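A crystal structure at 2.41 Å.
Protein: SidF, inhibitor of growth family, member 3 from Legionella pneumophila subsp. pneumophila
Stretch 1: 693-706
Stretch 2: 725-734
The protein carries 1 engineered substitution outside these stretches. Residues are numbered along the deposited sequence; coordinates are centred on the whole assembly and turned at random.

Stretch 1 (693-706) VEQLDRELTTIQAL
Stretch 2, residues 725-734: ANFADNGLFG

Helical residues of stretch 1 (693-706) pack against stretch 2 (725-734), a 3-10 end at 725-726 followed by a loop that leads into a helix by G734; the two stretches belong to one chain and bury 355 Å² between them. Both run in the same order along the contact: the CA atoms of R698 and A728 lie 5.4 Å apart, and those of A705 and F733 lie 7.4 Å apart. The helix, already under way before V693, is held by 4-turn bonds, D697 N to V693 O at 2.8 Å and R698 N to E694 O at 2.9 Å, then tightens, with E699 N to L696 O at 2.7 Å and L700 N to D697 O at 3.1 Å.

E694 (chi1 t, chi2 t) leaves its backbone sideways, but its end comes nearer to stretch 2; its O lies 3.9 Å from A728 CB. Its carboxylate reaches across through water 1, which donates to E694 OE2 at 2.6 Å and to A728 O at 2.9 Å while accepting from R698 NE at 2.9 Å. D697 (chi1 t, chi2 28°) points toward stretch 2 and makes the one direct hydrogen bond of the contact: A728 N donates to D697 OD2 at 2.9 Å, with an N-H...acceptor angle of 147°. D697 OD2 also comes within 3.5 Å of F727 CA, so the carboxylate sits against the backbone just where F727, extended at phi/psi -142/141, gives way to A728 at -59/-37. R698 (m, t, t) leaves its backbone sideways, with its CG 3.7 Å from A728 CB. A728 thus turns its methyl toward the helix while its N and O are both engaged, and it is the residue most covered by the opposing stretch.

T701 (chi1 28°, between wells) points toward stretch 2 and sets CG2 3.7 Å from D729 OD1, a contact without a hydrogen bond. D729 (chi1 p, phi/psi -96/169) uses its other oxygen to brace its own loop: G731 N donates to D729 OD2 at 2.9 Å. G731 has positive phi (82/2), a conformation that favours glycine, and G734 N returns to G731 O at 2.7 Å.

Helical bonding in stretch 1 continues with A705 N to T701 O at 3.0 Å and L706 N to T702 O at 3.2 Å. A705 points toward F733, whose ring (chi1 -93°, chi2 -55°) receives the methyl over one face: A705 CB stands 3.8 Å from the F733 ring centroid, 13° off its normal, a CH-pi contact, and 3.8 Å from F733 CZ.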

ATOM      1  N   VAL A 693     -10.549  15.722  14.678  1.00 54.03           N
ATOM      2  CA  VAL A 693      -9.481  14.904  14.079  1.00 57.99           C
ATOM      3  C   VAL A 693      -9.344  13.536  14.715  1.00 52.38           C
ATOM      4  O   VAL A 693      -9.247  12.533  14.000  1.00 47.71           O
ATOM      5  CB  VAL A 693      -8.121  15.608  14.020  1.00 61.54           C
ATOM      6  CG1 VAL A 693      -8.086  16.475  12.784  1.00 67.44           C
ATOM      7  CG2 VAL A 693      -7.972  16.527  15.186  1.00 75.56           C
ATOM      8  N   GLU A 694      -9.425  13.496  16.044  1.00 51.36           N
ATOM      9  CA  GLU A 694      -9.176  12.241  16.795  1.00 52.49           C
ATOM     10  C   GLU A 694     -10.343  11.312  16.579  1.00 49.99           C
ATOM     11  O   GLU A 694     -10.188  10.080  16.526  1.00 47.83           O
ATOM     12  CB  GLU A 694      -8.945  12.505  18.297  1.00 46.87           C
ATOM     13  CG  GLU A 694      -8.809  11.272  19.111  1.00 46.86           C
ATOM     14  CD  GLU A 694      -7.917  11.458  20.323  1.00 49.58           C
ATOM     15  OE1 GLU A 694      -7.561  12.653  20.592  1.00 48.43           O
ATOM     16  OE2 GLU A 694      -7.603  10.415  20.998  1.00 38.86           O
ATOM     17  N   GLN A 695     -11.496  11.927  16.396  1.00 50.37           N
ATOM     18  CA  GLN A 695     -12.706  11.170  16.151  1.00 59.12           C
ATOM     19  C   GLN A 695     -12.590  10.471  14.772  1.00 56.45           C
ATOM     20  O   GLN A 695     -12.973   9.295  14.619  1.00 59.46           O
ATOM     21  CB  GLN A 695     -13.950  12.082  16.260  1.00 55.43           C
ATOM     22  CG  GLN A 695     -15.221  11.252  16.305  1.00 70.26           C
ATOM     23  CD  GLN A 695     -16.508  11.961  15.837  1.00 78.42           C
ATOM     24  OE1 GLN A 695     -17.384  11.301  15.246  1.00 77.21           O
ATOM     25  NE2 GLN A 695     -16.641  13.290  16.107  1.00 74.14           N
ATOM     26  N   LEU A 696     -12.051  11.188  13.784  1.00 50.21           N
ATOM     27  CA  LEU A 696     -11.767  10.552  12.497  1.00 47.73           C
ATOM     28  C   LEU A 696     -10.735   9.466  12.712  1.00 42.70           C
ATOM     29  O   LEU A 696     -10.863   8.347  12.201  1.00 43.31           O
ATOM     30  CB  LEU A 696     -11.219  11.567  11.491  1.00 44.90           C
ATOM     31  CG  LEU A 696     -11.560  11.406   9.995  1.00 49.02           C
ATOM     32  CD1 LEU A 696     -10.559  12.073   9.072  1.00 45.51           C
ATOM     33  CD2 LEU A 696     -11.874  10.024   9.462  1.00 43.44           C
ATOM     34  N   ASP A 697      -9.677   9.794  13.443  1.00 38.98           N
ATOM     35  CA  ASP A 697      -8.593   8.859  13.550  1.00 40.97           C
ATOM     36  C   ASP A 697      -9.172   7.536  14.129  1.00 43.08           C
ATOM     37  O   ASP A 697      -8.755   6.492  13.744  1.00 40.52           O
ATOM     38  CB  ASP A 697      -7.445   9.467  14.391  1.00 48.16           C
ATOM     39  CG  ASP A 697      -6.075   8.798  14.131  1.00 57.85           C
ATOM     40  OD1 ASP A 697      -5.828   8.264  13.008  1.00 60.64           O
ATOM     41  OD2 ASP A 697      -5.215   8.843  15.046  1.00 60.28           O
ATOM     42  N   ARG A 698     -10.190   7.617  14.994  1.00 41.83           N
ATOM     43  CA  ARG A 698     -10.777   6.463  15.620  1.00 42.76           C
ATOM     44  C   ARG A 698     -11.375   5.577  14.580  1.00 42.84           C
ATOM     45  O   ARG A 698     -11.410   4.365  14.742  1.00 46.07           O
ATOM     46  CB  ARG A 698     -11.812   6.848  16.677  1.00 45.81           C
ATOM     47  CG  ARG A 698     -11.160   7.338  17.958  1.00 41.66           C
ATOM     48  CD  ARG A 698     -12.186   7.674  18.973  1.00 42.11           C
ATOM     49  NE  ARG A 698     -11.577   8.007  20.261  1.00 44.07           N
ATOM     50  CZ  ARG A 698     -12.282   8.436  21.327  1.00 45.26           C
ATOM     51  NH1 ARG A 698     -13.595   8.606  21.212  1.00 41.19           N
ATOM     52  NH2 ARG A 698     -11.677   8.690  22.515  1.00 45.65           N
ATOM     53  N   GLU A 699     -11.725   6.127  13.447  1.00 42.49           N
ATOM     54  CA  GLU A 699     -12.450   5.300  12.477  1.00 45.54           C
ATOM     55  C   GLU A 699     -11.478   4.346  11.759  1.00 50.33           C
ATOM     56  O   GLU A 699     -11.839   3.209  11.426  1.00 54.67           O
ATOM     57  CB  GLU A 699     -13.178   6.156  11.439  1.00 49.05           C
ATOM     58  CG  GLU A 699     -14.294   7.081  11.932  1.00 45.44           C
ATOM     59  CD  GLU A 699     -15.450   6.314  12.538  1.00 50.11           C
ATOM     60  OE1 GLU A 699     -16.322   6.978  13.095  1.00 50.79           O
ATOM     61  OE2 GLU A 699     -15.493   5.053  12.496  1.00 50.84           O
ATOM     62  N   LEU A 700     -10.245   4.807  11.566  1.00 45.91           N
ATOM     63  CA  LEU A 700      -9.315   4.212  10.596  1.00 40.24           C
ATOM     64  C   LEU A 700      -8.704   2.858  10.966  1.00 38.81           C
ATOM     65  O   LEU A 700      -8.106   2.192  10.130  1.00 36.43           O
ATOM     66  CB  LEU A 700      -8.229   5.221  10.256  1.00 37.61           C
ATOM     67  CG  LEU A 700      -8.894   6.572  10.020  1.00 38.79           C
ATOM     68  CD1 LEU A 700      -7.828   7.651   9.982  1.00 35.84           C
ATOM     69  CD2 LEU A 700      -9.676   6.529   8.712  1.00 38.44           C
ATOM     70  N   THR A 701      -8.856   2.362  12.182  1.00 42.22           N
ATOM     71  CA  THR A 701      -8.190   1.038  12.441  1.00 38.10           C
ATOM     72  C   THR A 701      -9.046  -0.100  11.982  1.00 38.18           C
ATOM     73  O   THR A 701      -8.593  -1.269  11.839  1.00 44.74           O
ATOM     74  CB  THR A 701      -7.835   0.833  13.898  1.00 38.50           C
ATOM     75  OG1 THR A 701      -8.780   1.590  14.685  1.00 44.76           O
ATOM     76  CG2 THR A 701      -6.383   1.358  14.135  1.00 38.79           C
ATOM     77  N   THR A 702     -10.281   0.212  11.681  1.00 34.88           N
ATOM     78  CA  THR A 702     -11.187  -0.879  11.403  1.00 37.74           C
ATOM     79  C   THR A 702     -10.910  -1.612  10.092  1.00 38.65           C
ATOM     80  O   THR A 702     -10.883  -2.844  10.088  1.00 39.23           O
ATOM     81  CB  THR A 702     -12.671  -0.594  11.814  1.00 37.55           C
ATOM     82  OG1 THR A 702     -13.478  -0.449  10.689  1.00 55.40           O
ATOM     83  CG2 THR A 702     -12.792   0.587  12.681  1.00 35.15           C
ATOM     84  N   ILE A 703     -10.586  -0.877   9.022  1.00 39.10           N
ATOM     85  CA  ILE A 703     -10.171  -1.478   7.741  1.00 34.63           C
ATOM     86  C   ILE A 703      -8.864  -2.262   7.920  1.00 40.06           C
ATOM     87  O   ILE A 703      -8.713  -3.294   7.280  1.00 37.94           O
ATOM     88  CB  ILE A 703     -10.082  -0.423   6.580  1.00 38.10           C
ATOM     89  CG1 ILE A 703     -10.180  -1.076   5.200  1.00 39.37           C
ATOM     90  CG2 ILE A 703      -8.798   0.433   6.615  1.00 34.70           C
ATOM     91  CD1 ILE A 703     -11.577  -1.485   4.850  1.00 37.29           C
ATOM     92  N   GLN A 704      -7.957  -1.810   8.822  1.00 36.42           N
ATOM     93  CA  GLN A 704      -6.723  -2.500   9.089  1.00 35.30           C
ATOM     94  C   GLN A 704      -7.002  -3.849   9.733  1.00 38.66           C
ATOM     95  O   GLN A 704      -6.379  -4.819   9.383  1.00 36.62           O
ATOM     96  CB  GLN A 704      -5.784  -1.681  10.020  1.00 35.34           C
ATOM     97  CG  GLN A 704      -5.362  -0.373   9.397  1.00 37.76           C
ATOM     98  CD  GLN A 704      -4.517   0.452  10.337  1.00 45.68           C
ATOM     99  OE1 GLN A 704      -4.781   1.651  10.528  1.00 46.48           O
ATOM    100  NE2 GLN A 704      -3.496  -0.178  10.941  1.00 47.47           N
ATOM    101  N   ALA A 705      -7.964  -3.930  10.642  1.00 36.92           N
ATOM    102  CA  ALA A 705      -8.154  -5.210  11.284  1.00 35.86           C
ATOM    103  C   ALA A 705      -8.798  -6.195  10.309  1.00 37.33           C
ATOM    104  O   ALA A 705      -8.502  -7.412  10.338  1.00 39.76           O
ATOM    105  CB  ALA A 705      -8.939  -5.084  12.571  1.00 31.28           C
ATOM    106  N   LEU A 706      -9.617  -5.660   9.407  1.00 36.88           N
ATOM    107  CA  LEU A 706     -10.240  -6.482   8.344  1.00 41.49           C
ATOM    108  C   LEU A 706      -9.223  -7.026   7.365  1.00 42.17           C
ATOM    109  O   LEU A 706      -9.235  -8.198   7.064  1.00 42.61           O
ATOM    110  CB  LEU A 706     -11.186  -5.608   7.527  1.00 38.41           C
ATOM    111  CG  LEU A 706     -12.641  -5.675   7.896  1.00 40.77           C
ATOM    112  CD1 LEU A 706     -13.462  -5.223   6.692  1.00 39.94           C
ATOM    113  CD2 LEU A 706     -12.976  -7.153   8.178  1.00 43.93           C
ATOM    114  N   ALA A 725       0.739   9.862  21.174  1.00 46.08           N
ATOM    115  CA  ALA A 725      -0.071  10.955  20.719  1.00 41.17           C
ATOM    116  C   ALA A 725      -0.281  10.975  19.195  1.00 41.12           C
ATOM    117  O   ALA A 725      -1.152  11.723  18.706  1.00 43.72           O
ATOM    118  CB  ALA A 725       0.560  12.226  21.221  1.00 39.47           C
ATOM    119  N   ASN A 726       0.491  10.138  18.474  1.00 39.98           N
ATOM    120  CA  ASN A 726       0.306   9.884  17.022  1.00 40.33           C
ATOM    121  C   ASN A 726      -0.907   9.093  16.588  1.00 43.17           C
ATOM    122  O   ASN A 726      -1.234   9.157  15.393  1.00 47.52           O
ATOM    123  CB  ASN A 726       1.530   9.221  16.386  1.00 42.47           C
ATOM    124  CG  ASN A 726       2.733  10.164  16.318  1.00 46.00           C
ATOM    125  OD1 ASN A 726       2.553  11.373  16.305  1.00 48.25           O
ATOM    126  ND2 ASN A 726       3.968   9.603  16.268  1.00 43.82           N
ATOM    127  N   PHE A 727      -1.574   8.363  17.514  1.00 40.65           N
ATOM    128  CA  PHE A 727      -2.695   7.529  17.130  1.00 36.49           C
ATOM    129  C   PHE A 727      -3.828   7.524  18.160  1.00 39.27           C
ATOM    130  O   PHE A 727      -3.597   7.514  19.378  1.00 38.54           O
ATOM    131  CB  PHE A 727      -2.181   6.108  16.882  1.00 38.29           C
ATOM    132  CG  PHE A 727      -1.253   6.004  15.695  1.00 45.06           C
ATOM    133  CD1 PHE A 727      -1.750   5.889  14.422  1.00 43.50           C
ATOM    134  CD2 PHE A 727       0.137   6.004  15.873  1.00 43.55           C
ATOM    135  CE1 PHE A 727      -0.877   5.805  13.332  1.00 47.87           C
ATOM    136  CE2 PHE A 727       0.998   5.888  14.808  1.00 40.25           C
ATOM    137  CZ  PHE A 727       0.484   5.819  13.525  1.00 41.17           C
ATOM    138  N   ALA A 728      -5.052   7.535  17.663  1.00 38.23           N
ATOM    139  CA  ALA A 728      -6.250   7.430  18.480  1.00 40.12           C
ATOM    140  C   ALA A 728      -6.248   6.134  19.279  1.00 42.40           C
ATOM    141  O   ALA A 728      -6.647   6.102  20.448  1.00 41.92           O
ATOM    142  CB  ALA A 728      -7.470   7.492  17.608  1.00 36.21           C
ATOM    143  N   ASP A 729      -5.753   5.057  18.694  1.00 39.59           N
ATOM    144  CA  ASP A 729      -5.888   3.746  19.351  1.00 34.56           C
ATOM    145  C   ASP A 729      -4.610   3.373  20.184  1.00 40.51           C
ATOM    146  O   ASP A 729      -3.568   3.994  20.100  1.00 42.97           O
ATOM    147  CB  ASP A 729      -6.146   2.665  18.334  1.00 33.10           C
ATOM    148  CG  ASP A 729      -4.894   2.315  17.583  1.00 38.07           C
ATOM    149  OD1 ASP A 729      -4.504   3.165  16.757  1.00 43.73           O
ATOM    150  OD2 ASP A 729      -4.232   1.272  17.879  1.00 48.62           O
ATOM    151  N   ASN A 730      -4.701   2.331  20.986  1.00 41.80           N
ATOM    152  CA  ASN A 730      -3.671   2.060  21.925  1.00 36.94           C
ATOM    153  C   ASN A 730      -2.874   0.762  21.556  1.00 40.02           C
ATOM    154  O   ASN A 730      -2.184   0.215  22.409  1.00 41.11           O
ATOM    155  CB  ASN A 730      -4.334   1.904  23.264  1.00 34.74           C
ATOM    156  CG  ASN A 730      -5.339   0.692  23.343  1.00 36.74           C
ATOM    157  OD1 ASN A 730      -5.411  -0.152  22.464  1.00 37.29           O
ATOM    158  ND2 ASN A 730      -6.072   0.602  24.451  1.00 34.15           N
ATOM    159  N   GLY A 731      -3.040   0.268  20.319  1.00 36.08           N
ATOM    160  CA  GLY A 731      -2.281  -0.851  19.765  1.00 31.06           C
ATOM    161  C   GLY A 731      -2.790  -2.231  20.151  1.00 35.90           C
ATOM    162  O   GLY A 731      -2.204  -3.223  19.754  1.00 40.20           O
ATOM    163  N   LEU A 732      -3.880  -2.350  20.914  1.00 34.20           N
ATOM    164  CA  LEU A 732      -4.310  -3.693  21.357  1.00 36.88           C
ATOM    165  C   LEU A 732      -4.609  -4.739  20.269  1.00 37.82           C
ATOM    166  O   LEU A 732      -4.580  -5.971  20.539  1.00 40.37           O
ATOM    167  CB  LEU A 732      -5.484  -3.610  22.341  1.00 38.27           C
ATOM    168  CG  LEU A 732      -5.038  -3.187  23.748  1.00 45.13           C
ATOM    169  CD1 LEU A 732      -6.250  -3.163  24.678  1.00 45.52           C
ATOM    170  CD2 LEU A 732      -3.970  -4.148  24.259  1.00 45.41           C
ATOM    171  N   PHE A 733      -4.983  -4.293  19.074  1.00 32.85           N
ATOM    172  CA  PHE A 733      -5.030  -5.202  17.940  1.00 33.22           C
ATOM    173  C   PHE A 733      -3.702  -5.919  17.707  1.00 37.26           C
ATOM    174  O   PHE A 733      -3.717  -7.036  17.172  1.00 38.54           O
ATOM    175  CB  PHE A 733      -5.624  -4.562  16.649  1.00 34.23           C
ATOM    176  CG  PHE A 733      -7.126  -4.788  16.510  1.00 35.81           C
ATOM    177  CD1 PHE A 733      -7.645  -6.068  16.548  1.00 35.49           C
ATOM    178  CD2 PHE A 733      -8.003  -3.726  16.341  1.00 40.46           C
ATOM    179  CE1 PHE A 733      -9.012  -6.310  16.415  1.00 43.88           C
ATOM    180  CE2 PHE A 733      -9.378  -3.953  16.196  1.00 42.68           C
ATOM    181  CZ  PHE A 733      -9.887  -5.251  16.242  1.00 40.65           C
ATOM    182  N   GLY A 734      -2.572  -5.329  18.145  1.00 32.43           N
ATOM    183  CA  GLY A 734      -1.268  -6.011  18.034  1.00 37.48           C
ATOM    184  C   GLY A 734      -1.175  -7.330  18.777  1.00 41.21           C
ATOM    185  O   GLY A 734      -0.628  -8.308  18.261  1.00 54.01           O
TER
HETATM  186  O   HOH W   1      -8.753   8.062  20.785  1.00 43.92           O